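Local coordinates for protein HIAXHD3 (Humicola insolens, PDB 3ZXK) that hydrolyses terminal alpha-L-arabinofuranosyl side chains, probably of arabinoxylan, as a family 43 glycoside hydrolase whose active site has been a target for engineering endo-xylanase activity, at residues D267-G272 against R503-Y508; R404-Y409 against A497-W502; E15-L20 against T373-G378. All coordinates share one frame; numbering follows the deposited sequence.

Interaction 1 of 3, residues D267-G272 against R503-Y508; sequences DAYPGG and RYFTGY. With AHR (alpha-L-arabinofuranose), chain C.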
loop_
_atom_site.group_PDB
_atom_site.type_symbol
_atom_site.label_atom_id
_atom_site.label_comp_id
_atom_site.label_asym_id
_atom_site.label_seq_id
_atom_site.Cartn_x
_atom_site.Cartn_y
_atom_site.Cartn_z
ATOM N N ASP A 267 -4.884 -9.613 -8.391
ATOM C CA ASP A 267 -6.054 -8.738 -8.159
ATOM C C ASP A 267 -7.049 -9.352 -7.151
ATOM O O ASP A 267 -8.172 -9.726 -7.489
ATOM C CB ASP A 267 -6.742 -8.332 -9.480
ATOM C CG ASP A 267 -5.884 -7.386 -10.336
ATOM O OD1 ASP A 267 -5.146 -6.565 -9.763
ATOM O OD2 ASP A 267 -5.949 -7.470 -11.591
ATOM N N ALA A 268 -6.621 -9.457 -5.898
ATOM C CA ALA A 268 -7.373 -10.162 -4.872
ATOM C C ALA A 268 -8.416 -9.275 -4.185
ATOM O O ALA A 268 -8.524 -9.277 -2.955
ATOM C CB ALA A 268 -6.398 -10.745 -3.853
ATOM N N TYR A 269 -9.192 -8.527 -4.984
ATOM C CA TYR A 269 -10.307 -7.729 -4.485
ATOM C C TYR A 269 -11.334 -8.678 -3.855
ATOM O O TYR A 269 -11.524 -9.803 -4.355
ATOM C CB TYR A 269 -10.897 -6.902 -5.617
ATOM C CG TYR A 269 -9.894 -5.872 -6.078
ATOM C CD1 TYR A 269 -9.580 -4.785 -5.272
ATOM C CD2 TYR A 269 -9.198 -6.016 -7.281
ATOM C CE1 TYR A 269 -8.622 -3.854 -5.660
ATOM C CE2 TYR A 269 -8.249 -5.083 -7.671
ATOM C CZ TYR A 269 -7.970 -3.995 -6.852
ATOM O OH TYR A 269 -7.015 -3.062 -7.243
ATOM N N PRO A 270 -11.970 -8.269 -2.731
ATOM C CA PRO A 270 -11.987 -6.912 -2.162
ATOM C C PRO A 270 -10.832 -6.550 -1.222
ATOM O O PRO A 270 -10.798 -5.445 -0.703
ATOM C CB PRO A 270 -13.324 -6.874 -1.415
ATOM C CG PRO A 270 -13.456 -8.276 -0.911
ATOM C CD PRO A 270 -12.997 -9.121 -2.098
ATOM N N GLY A 271 -9.889 -7.457 -1.017
ATOM C CA GLY A 271 -8.756 -7.172 -0.158
ATOM C C GLY A 271 -7.709 -6.238 -0.746
ATOM O O GLY A 271 -7.012 -5.554 -0.001
ATOM N N GLY A 272 -7.576 -6.238 -2.066
ATOM C CA GLY A 272 -6.522 -5.473 -2.739
ATOM C C GLY A 272 -5.566 -6.352 -3.519
ATOM O O GLY A 272 -5.907 -7.466 -3.890
ATOM N N ARG A 503 -11.820 -0.051 -9.503
ATOM C CA ARG A 503 -11.565 1.339 -9.903
ATOM C C ARG A 503 -10.914 2.267 -8.868
ATOM O O ARG A 503 -10.120 3.138 -9.236
ATOM C CB ARG A 503 -12.819 1.967 -10.520
ATOM C CG ARG A 503 -13.267 1.235 -11.784
ATOM C CD ARG A 503 -14.229 2.029 -12.646
ATOM N NE ARG A 503 -14.595 1.269 -13.842
ATOM C CZ ARG A 503 -13.942 1.302 -15.004
ATOM N NH1 ARG A 503 -12.868 2.066 -15.157
ATOM N NH2 ARG A 503 -14.371 0.567 -16.029
ATOM N N TYR A 504 -11.201 2.050 -7.585
ATOM C CA TYR A 504 -10.529 2.806 -6.515
ATOM C C TYR A 504 -9.085 2.336 -6.282
ATOM O O TYR A 504 -8.321 2.999 -5.595
ATOM C CB TYR A 504 -11.366 2.678 -5.241
ATOM C CG TYR A 504 -10.930 3.533 -4.074
ATOM C CD1 TYR A 504 -11.257 4.890 -4.032
ATOM C CD2 TYR A 504 -10.218 2.982 -3.001
ATOM C CE1 TYR A 504 -10.883 5.693 -2.965
ATOM C CE2 TYR A 504 -9.845 3.768 -1.914
ATOM C CZ TYR A 504 -10.167 5.119 -1.892
ATOM O OH TYR A 504 -9.766 5.884 -0.809
ATOM N N PHE A 505 -8.773 1.167 -6.816
ATOM C CA PHE A 505 -7.451 0.522 -6.776
ATOM C C PHE A 505 -7.054 -0.009 -5.408
ATOM O O PHE A 505 -6.795 -1.204 -5.271
ATOM C CB PHE A 505 -6.344 1.393 -7.400
ATOM C CG PHE A 505 -6.447 1.530 -8.898
ATOM C CD1 PHE A 505 -6.143 0.464 -9.742
ATOM C CD2 PHE A 505 -6.860 2.731 -9.458
ATOM C CE1 PHE A 505 -6.238 0.607 -11.127
ATOM C CE2 PHE A 505 -6.978 2.878 -10.840
ATOM C CZ PHE A 505 -6.663 1.816 -11.674
ATOM N N THR A 506 -6.999 0.853 -4.402
ATOM C CA THR A 506 -6.638 0.431 -3.053
ATOM C C THR A 506 -7.688 -0.542 -2.497
ATOM O O THR A 506 -8.858 -0.432 -2.817
ATOM C CB THR A 506 -6.586 1.690 -2.159
ATOM O OG1 THR A 506 -5.624 2.582 -2.719
ATOM C CG2 THR A 506 -6.174 1.363 -0.698
ATOM N N GLY A 507 -7.276 -1.500 -1.682
ATOM C CA GLY A 507 -8.229 -2.397 -1.048
ATOM C C GLY A 507 -8.965 -1.764 0.116
ATOM O O GLY A 507 -8.704 -0.611 0.494
ATOM N N TYR A 508 -9.930 -2.513 0.656
ATOM C CA TYR A 508 -10.596 -2.086 1.867
ATOM C C TYR A 508 -9.620 -1.943 3.010
ATOM O O TYR A 508 -8.720 -2.804 3.187
ATOM C CB TYR A 508 -11.666 -3.092 2.272
ATOM C CG TYR A 508 -13.006 -2.779 1.650
ATOM C CD1 TYR A 508 -13.868 -1.847 2.234
ATOM C CD2 TYR A 508 -13.404 -3.381 0.459
ATOM C CE1 TYR A 508 -15.110 -1.568 1.678
ATOM C CE2 TYR A 508 -14.654 -3.090 -0.131
ATOM C CZ TYR A 508 -15.501 -2.160 0.485
ATOM O OH TYR A 508 -16.729 -1.858 -0.037
HETATM O O5 AHR C . -7.469 -5.666 -12.878
HETATM C C5 AHR C . -7.346 -4.519 -12.013
HETATM C C4 AHR C . -6.123 -3.662 -12.357
HETATM O O4 AHR C . -6.200 -3.194 -13.701
HETATM C C3 AHR C . -4.763 -4.351 -12.331
HETATM O O3 AHR C . -4.216 -4.456 -11.024
HETATM C C2 AHR C . -3.882 -3.471 -13.176
HETATM O O2 AHR C . -2.904 -4.235 -13.908
HETATM C C1 AHR C . -4.873 -2.849 -14.139
#
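The arabinofuranose pocket of this enzyme is bordered by a loop pair in which Y269 meets F505 and P270 meets Y508. The Y269 hydroxyl donates to F505 O, with OH and O 2.7 Å apart. It arrives in the carbonyl plane, on a lone pair, at a C=O...donor angle of 124°. F505 O also lies at the edge of the Y269 ring, 3.2 Å from CE1. The tyrosine therefore meets the backbone with its hydroxyl end and rim. Farther along, Y508 N gives a long, weak but straight bond to P270 O. A cis peptide bond precedes P270, and its CB packs against Y508 CD2 at 4.0 Å. Between these two points the backbones come close. G507 CA and G272 CA are 3.9 Å apart, and G507 CA makes a CA-H...O contact of 3.5 Å with G271 O. Neither glycine puts a side chain between the backbones.

On the pocket side, D267 OD1 accepts from AHR O3 at 2.6 Å and D267 OD2 accepts from AHR O5 at 2.7 Å. H248 and R273 also bond the sugar. The F505 ring turns its edge to AHR C4 and meets W84 and W502. Family 43 enzymes with a C-terminal domain of this kind pair a five-bladed beta-propeller, which carries the sugar pocket, with a beta-sandwich packed against it.

Interaction 2 of 3, residues R404-Y409 against A497-W502; sequences RDRAAY and AMTNSW. With XYP (beta-D-xylopyranose), chain B.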
loop_
_atom_site.group_PDB
_atom_site.type_symbol
_atom_site.label_atom_id
_atom_site.label_comp_id
_atom_site.label_asym_id
_atom_site.label_seq_id
_atom_site.Cartn_x
_atom_site.Cartn_y
_atom_site.Cartn_z
ATOM N N ARG A 404 -13.312 2.621 2.158
ATOM C CA ARG A 404 -13.061 2.541 0.725
ATOM C C ARG A 404 -14.149 3.402 0.066
ATOM O O ARG A 404 -14.876 4.150 0.743
ATOM C CB ARG A 404 -13.085 1.091 0.223
ATOM C CG ARG A 404 -12.198 0.852 -0.978
ATOM C CD ARG A 404 -12.488 -0.478 -1.654
ATOM N NE ARG A 404 -11.577 -0.766 -2.760
ATOM C CZ ARG A 404 -11.917 -0.837 -4.053
ATOM N NH1 ARG A 404 -13.152 -0.564 -4.473
ATOM N NH2 ARG A 404 -11.000 -1.195 -4.949
ATOM N N ASP A 405 -14.290 3.275 -1.251
ATOM C CA ASP A 405 -15.305 4.037 -1.993
ATOM C C ASP A 405 -16.760 3.599 -1.707
ATOM O O ASP A 405 -17.672 4.356 -1.989
ATOM C CB ASP A 405 -15.042 3.983 -3.501
ATOM C CG ASP A 405 -14.990 2.567 -4.051
ATOM O OD1 ASP A 405 -14.562 1.639 -3.333
ATOM O OD2 ASP A 405 -15.356 2.403 -5.230
ATOM N N ARG A 406 -16.963 2.385 -1.195
ATOM C CA ARG A 406 -18.257 1.973 -0.602
ATOM C C ARG A 406 -17.953 1.579 0.823
ATOM O O ARG A 406 -17.306 0.567 1.064
ATOM C CB ARG A 406 -18.868 0.778 -1.340
ATOM C CG ARG A 406 -20.328 0.523 -0.956
ATOM C CD ARG A 406 -20.718 -0.928 -1.116
ATOM N NE ARG A 406 -20.894 -1.234 -2.535
ATOM C CZ ARG A 406 -21.134 -2.444 -3.015
ATOM N NH1 ARG A 406 -21.273 -3.475 -2.174
ATOM N NH2 ARG A 406 -21.260 -2.612 -4.325
ATOM N N ALA A 407 -18.410 2.384 1.774
ATOM C CA ALA A 407 -17.942 2.275 3.158
ATOM C C ALA A 407 -19.076 2.124 4.185
ATOM O O ALA A 407 -20.224 2.417 3.914
ATOM C CB ALA A 407 -17.086 3.488 3.483
ATOM N N ALA A 408 -18.727 1.725 5.404
ATOM C CA ALA A 408 -19.675 1.630 6.515
ATOM C C ALA A 408 -18.851 1.779 7.762
ATOM O O ALA A 408 -17.630 1.522 7.747
ATOM C CB ALA A 408 -20.399 0.273 6.532
ATOM N N TYR A 409 -19.506 2.153 8.856
ATOM C CA TYR A 409 -18.821 2.308 10.119
ATOM C C TYR A 409 -19.703 2.025 11.321
ATOM O O TYR A 409 -20.933 2.026 11.200
ATOM C CB TYR A 409 -18.178 3.680 10.247
ATOM C CG TYR A 409 -19.051 4.920 10.397
ATOM C CD1 TYR A 409 -19.741 5.194 11.605
ATOM C CD2 TYR A 409 -19.110 5.880 9.383
ATOM C CE1 TYR A 409 -20.467 6.369 11.776
ATOM C CE2 TYR A 409 -19.824 7.062 9.538
ATOM C CZ TYR A 409 -20.521 7.286 10.736
ATOM O OH TYR A 409 -21.192 8.451 10.954
ATOM N N ALA A 497 -22.323 -5.379 2.627
ATOM C CA ALA A 497 -21.808 -5.957 1.401
ATOM C C ALA A 497 -20.717 -5.051 0.806
ATOM O O ALA A 497 -20.914 -3.842 0.607
ATOM C CB ALA A 497 -22.928 -6.155 0.393
ATOM N N MET A 498 -19.590 -5.663 0.482
ATOM C CA MET A 498 -18.392 -4.931 0.045
ATOM C C MET A 498 -18.236 -4.952 -1.458
ATOM O O MET A 498 -18.517 -5.973 -2.110
ATOM C CB MET A 498 -17.164 -5.536 0.695
ATOM C CG MET A 498 -17.271 -5.567 2.208
ATOM S SD MET A 498 -16.302 -6.901 2.931
ATOM C CE MET A 498 -14.678 -6.288 2.501
ATOM N N THR A 499 -17.772 -3.839 -2.040
ATOM C CA THR A 499 -17.566 -3.822 -3.498
ATOM C C THR A 499 -16.369 -4.672 -3.973
ATOM O O THR A 499 -15.344 -4.739 -3.287
ATOM C CB THR A 499 -17.446 -2.389 -4.051
ATOM O OG1 THR A 499 -17.419 -2.456 -5.483
ATOM C CG2 THR A 499 -16.200 -1.697 -3.506
ATOM N N ASN A 500 -16.510 -5.310 -5.147
ATOM C CA ASN A 500 -15.384 -5.997 -5.825
ATOM C C ASN A 500 -14.753 -5.170 -6.941
ATOM O O ASN A 500 -13.844 -5.657 -7.620
ATOM C CB ASN A 500 -15.816 -7.345 -6.415
ATOM C CG ASN A 500 -16.174 -8.345 -5.351
ATOM O OD1 ASN A 500 -15.467 -8.478 -4.336
ATOM N ND2 ASN A 500 -17.303 -9.039 -5.551
ATOM N N SER A 501 -15.209 -3.928 -7.121
ATOM C CA SER A 501 -14.686 -3.070 -8.164
ATOM C C SER A 501 -13.206 -2.765 -7.927
ATOM O O SER A 501 -12.765 -2.586 -6.779
ATOM C CB SER A 501 -15.444 -1.755 -8.175
ATOM O OG SER A 501 -14.906 -0.873 -9.153
ATOM N N TRP A 502 -12.471 -2.665 -9.019
ATOM C CA TRP A 502 -11.059 -2.312 -8.989
ATOM C C TRP A 502 -10.808 -0.849 -9.152
ATOM O O TRP A 502 -9.701 -0.419 -8.950
ATOM C CB TRP A 502 -10.294 -3.108 -10.044
ATOM C CG TRP A 502 -10.743 -2.876 -11.460
ATOM C CD1 TRP A 502 -11.605 -3.653 -12.220
ATOM C CD2 TRP A 502 -10.333 -1.779 -12.352
ATOM N NE1 TRP A 502 -11.772 -3.113 -13.484
ATOM C CE2 TRP A 502 -11.028 -1.990 -13.624
ATOM C CE3 TRP A 502 -9.482 -0.677 -12.224
ATOM C CZ2 TRP A 502 -10.849 -1.136 -14.714
ATOM C CZ3 TRP A 502 -9.328 0.182 -13.313
ATOM C CH2 TRP A 502 -9.994 -0.043 -14.528
HETATM O O1 XYP B . -10.631 -5.755 -17.885
HETATM C C1 XYP B . -9.409 -5.062 -17.608
HETATM C C2 XYP B . -9.148 -3.940 -18.621
HETATM C C3 XYP B . -7.808 -3.278 -18.300
HETATM C C4 XYP B . -7.847 -2.742 -16.870
HETATM C C5 XYP B . -8.280 -3.834 -15.879
HETATM O O2 XYP B . -9.129 -4.439 -19.962
HETATM O O3 XYP B . -7.516 -2.212 -19.217
HETATM O O4 XYP B . -6.561 -2.199 -16.533
HETATM O O5 XYP B . -9.489 -4.495 -16.295
#
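The 497-502 loop of the C-terminal beta-sandwich is gripped by two arginines, R404 and R406, at the start of the 404-409 segment. R406 NH1 donates to A497 O at 2.8 Å, with an N-H...O angle of 155°. The oxygen lies in the guanidinium plane, whereas the donor stands well above the plane of the carbonyl. A bend at chi3 (-75°) places R406 NE. One face of the guanidinium rests against the backbone of T499, whose N is 3.5 Å from NH1. E474 gives R406 NH1 a salt bridge as well.

R404 reaches the loop with an extended chain and forks onto one acceptor. Its NH2 and NH1 lie 2.9 and 3.1 Å from S501 O, and both bonds are weak because they are strongly bent. NH1 also forms a salt bridge with D405 OD1, while NE bonds to T506 O. In this jelly-roll-like sandwich the loop runs on from strand 490-497, an outermost strand of one sheet, and the arginines belong to the other sheet and the turn before strand 406-415.

T499 wedges between the two grips. Its OG1 is anti to the backbone N (chi1 -173°) and accepts from S501 N at 3.1 Å, closing an ST turn. Its CG2 packs against R404 NH1 at 3.4 Å and faces D405 OD1. S501 OG bonds to E431. Just beyond, the W502 ring lays one face against a bound xylose, with XYP C5 3.9 Å from CZ2, offset toward the rim.

Interaction 3 of 3, residues E15-L20 against T373-G378; sequences EDHPAL and TRRIAG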
loop_
_atom_site.group_PDB
_atom_site.type_symbol
_atom_site.label_atom_id
_atom_site.label_comp_id
_atom_site.label_asym_id
_atom_site.label_seq_id
_atom_site.Cartn_x
_atom_site.Cartn_y
_atom_site.Cartn_z
ATOM N N GLU A 15 -1.707 -8.634 2.217
ATOM C CA GLU A 15 -2.040 -7.231 2.496
ATOM C C GLU A 15 -1.794 -6.455 1.207
ATOM O O GLU A 15 -0.861 -6.761 0.449
ATOM C CB GLU A 15 -1.183 -6.658 3.641
ATOM C CG GLU A 15 -1.507 -7.221 5.036
ATOM C CD GLU A 15 -0.710 -6.580 6.178
ATOM O OE1 GLU A 15 -0.269 -5.430 5.997
ATOM O OE2 GLU A 15 -0.506 -7.226 7.252
ATOM N N ASP A 16 -2.622 -5.439 0.962
ATOM C CA ASP A 16 -2.628 -4.655 -0.270
ATOM C C ASP A 16 -1.336 -3.833 -0.435
ATOM O O ASP A 16 -1.189 -2.795 0.195
ATOM C CB ASP A 16 -3.850 -3.738 -0.215
ATOM C CG ASP A 16 -4.012 -2.874 -1.418
ATOM O OD1 ASP A 16 -3.740 -3.347 -2.540
ATOM O OD2 ASP A 16 -4.466 -1.720 -1.231
ATOM N N HIS A 17 -0.447 -4.270 -1.328
ATOM C CA HIS A 17 0.878 -3.611 -1.585
ATOM C C HIS A 17 1.127 -3.637 -3.077
ATOM O O HIS A 17 1.983 -4.374 -3.577
ATOM C CB HIS A 17 2.012 -4.228 -0.730
ATOM C CG HIS A 17 2.095 -3.660 0.674
ATOM N ND1 HIS A 17 2.531 -2.400 0.930
ATOM C CD2 HIS A 17 1.739 -4.201 1.898
ATOM C CE1 HIS A 17 2.475 -2.166 2.260
ATOM N NE2 HIS A 17 1.995 -3.269 2.850
ATOM N N PRO A 18 0.356 -2.842 -3.830
ATOM C CA PRO A 18 0.380 -2.924 -5.293
ATOM C C PRO A 18 1.579 -2.282 -5.957
ATOM O O PRO A 18 2.327 -1.525 -5.311
ATOM C CB PRO A 18 -0.848 -2.103 -5.701
ATOM C CG PRO A 18 -0.955 -1.079 -4.624
ATOM C CD PRO A 18 -0.636 -1.855 -3.370
ATOM N N ALA A 19 1.748 -2.580 -7.251
ATOM C CA ALA A 19 2.791 -1.965 -8.092
ATOM C C ALA A 19 4.202 -2.131 -7.540
ATOM O O ALA A 19 5.034 -1.226 -7.608
ATOM C CB ALA A 19 2.483 -0.498 -8.383
ATOM N N LEU A 20 4.481 -3.321 -7.033
ATOM C CA LEU A 20 5.702 -3.564 -6.288
ATOM C C LEU A 20 6.958 -3.427 -7.141
ATOM O O LEU A 20 6.943 -3.743 -8.337
ATOM C CB LEU A 20 5.624 -4.926 -5.584
ATOM C CG LEU A 20 5.681 -6.182 -6.465
ATOM C CD1 LEU A 20 7.124 -6.677 -6.602
ATOM C CD2 LEU A 20 4.785 -7.276 -5.895
ATOM N N THR A 373 -5.767 5.132 8.782
ATOM C CA THR A 373 -6.123 3.840 8.184
ATOM C C THR A 373 -4.979 2.836 8.215
ATOM O O THR A 373 -3.779 3.182 8.405
ATOM C CB THR A 373 -6.620 3.991 6.726
ATOM O OG1 THR A 373 -5.525 4.265 5.845
ATOM C CG2 THR A 373 -7.686 5.107 6.606
ATOM N N ARG A 374 -5.340 1.585 7.998
ATOM C CA ARG A 374 -4.360 0.530 7.859
ATOM C C ARG A 374 -4.944 -0.647 7.085
ATOM O O ARG A 374 -6.155 -0.816 7.014
ATOM C CB ARG A 374 -3.776 0.090 9.198
ATOM C CG ARG A 374 -4.799 -0.532 10.139
ATOM C CD ARG A 374 -4.174 -0.739 11.504
ATOM N NE ARG A 374 -3.297 -1.903 11.534
ATOM C CZ ARG A 374 -2.239 -2.022 12.334
ATOM N NH1 ARG A 374 -1.883 -1.021 13.136
ATOM N NH2 ARG A 374 -1.521 -3.130 12.321
ATOM N N ARG A 375 -4.051 -1.427 6.493
ATOM C CA ARG A 375 -4.416 -2.556 5.615
ATOM C C ARG A 375 -5.032 -3.688 6.404
ATOM O O ARG A 375 -4.637 -3.939 7.529
ATOM C CB ARG A 375 -3.192 -3.060 4.852
ATOM C CG ARG A 375 -2.657 -2.019 3.903
ATOM C CD ARG A 375 -1.253 -2.369 3.434
ATOM N NE ARG A 375 -0.719 -1.322 2.560
ATOM C CZ ARG A 375 -0.201 -0.163 2.991
ATOM N NH1 ARG A 375 -0.085 0.095 4.308
ATOM N NH2 ARG A 375 0.275 0.713 2.095
ATOM N N ILE A 376 -6.007 -4.356 5.796
ATOM C CA ILE A 376 -6.610 -5.561 6.365
ATOM C C ILE A 376 -5.790 -6.777 5.873
ATOM O O ILE A 376 -5.551 -6.918 4.664
ATOM C CB ILE A 376 -8.092 -5.687 5.904
ATOM C CG1 ILE A 376 -8.949 -4.475 6.382
ATOM C CG2 ILE A 376 -8.690 -6.998 6.425
ATOM C CD1 ILE A 376 -10.327 -4.392 5.745
ATOM N N ALA A 377 -5.406 -7.668 6.787
ATOM C CA ALA A 377 -4.749 -8.904 6.373
ATOM C C ALA A 377 -5.796 -9.967 6.083
ATOM O O ALA A 377 -6.792 -10.076 6.774
ATOM C CB ALA A 377 -3.755 -9.393 7.429
ATOM N N GLY A 378 -5.563 -10.756 5.039
ATOM C CA GLY A 378 -6.553 -11.706 4.587
ATOM C C GLY A 378 -6.232 -13.134 4.956
ATOM O O GLY A 378 -5.128 -13.441 5.388
HETATM O O HOH W 1 -5.301 -5.722 2.266
#
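H17 and R375 stack flat on each other where the N-terminal part of the five-bladed propeller meets the C-terminal beta-sandwich. The imidazole and guanidinium planes are 7° apart and their centres 4.0 Å apart. The overlap is offset: H17 CE1 sits over the guanidinium, 3.3 Å from R375 NE, and H17 NE2 lies 3.4 Å from R375 CD. R375 also uses its edge. NE donates to D16 O at 2.8 Å, with an N-H...O angle of 144°. The oxygen lies in the guanidinium plane, and the donor is tilted somewhat from the carbonyl plane. One arginine thus grips the 15-20 loop through both a face and an N-H, which fixes the rotation of its flat end.

E15 packs beside this pair. Its CG rests on A377 CA at 3.9 Å, and its OE1 passes R375 CB at the same separation. The E15 side chain crosses that of R375 at about a right angle. One water completes the join: it accepts from D16 N at 3.0 Å and donates to I376 O at 2.7 Å.

A second shell positions these groups. H17 ND1 bonds to S33 OG, and E15 OE2 to S318 OG. R375 NH2 forms a salt bridge with E334, so the buried guanidinium has a carboxylate partner of its own. D16 has CG anti to its backbone N (chi1 -179°). Its carboxylate turns to the start of strand 273-282, where OD1 accepts from R273 N, and to the 503-508 loop, where OD2 accepts from G507 N.

In the fold
Interactions 1 and 3 are buried and both join the propeller to the sandwich; interaction 2 lies within the sandwich, farther from the chain centre and only partly buried. Their chemistry differs. Interaction 1 relies on backbone carbonyls and closely packed glycines. Interactions 2 and 3 both set arginines on loop carbonyls, and interaction 3 adds a flat stack and a water bridge. The centre of interaction 1 is about 9 Å from the centre of each of the others, and it touches both: D16 reaches its glycine loop, and Y508 OH reaches R406 O. Interactions 2 and 3 do not touch, yet both reach the same eight-stranded sheet. Interactions 1 and 2 also border the glycan site.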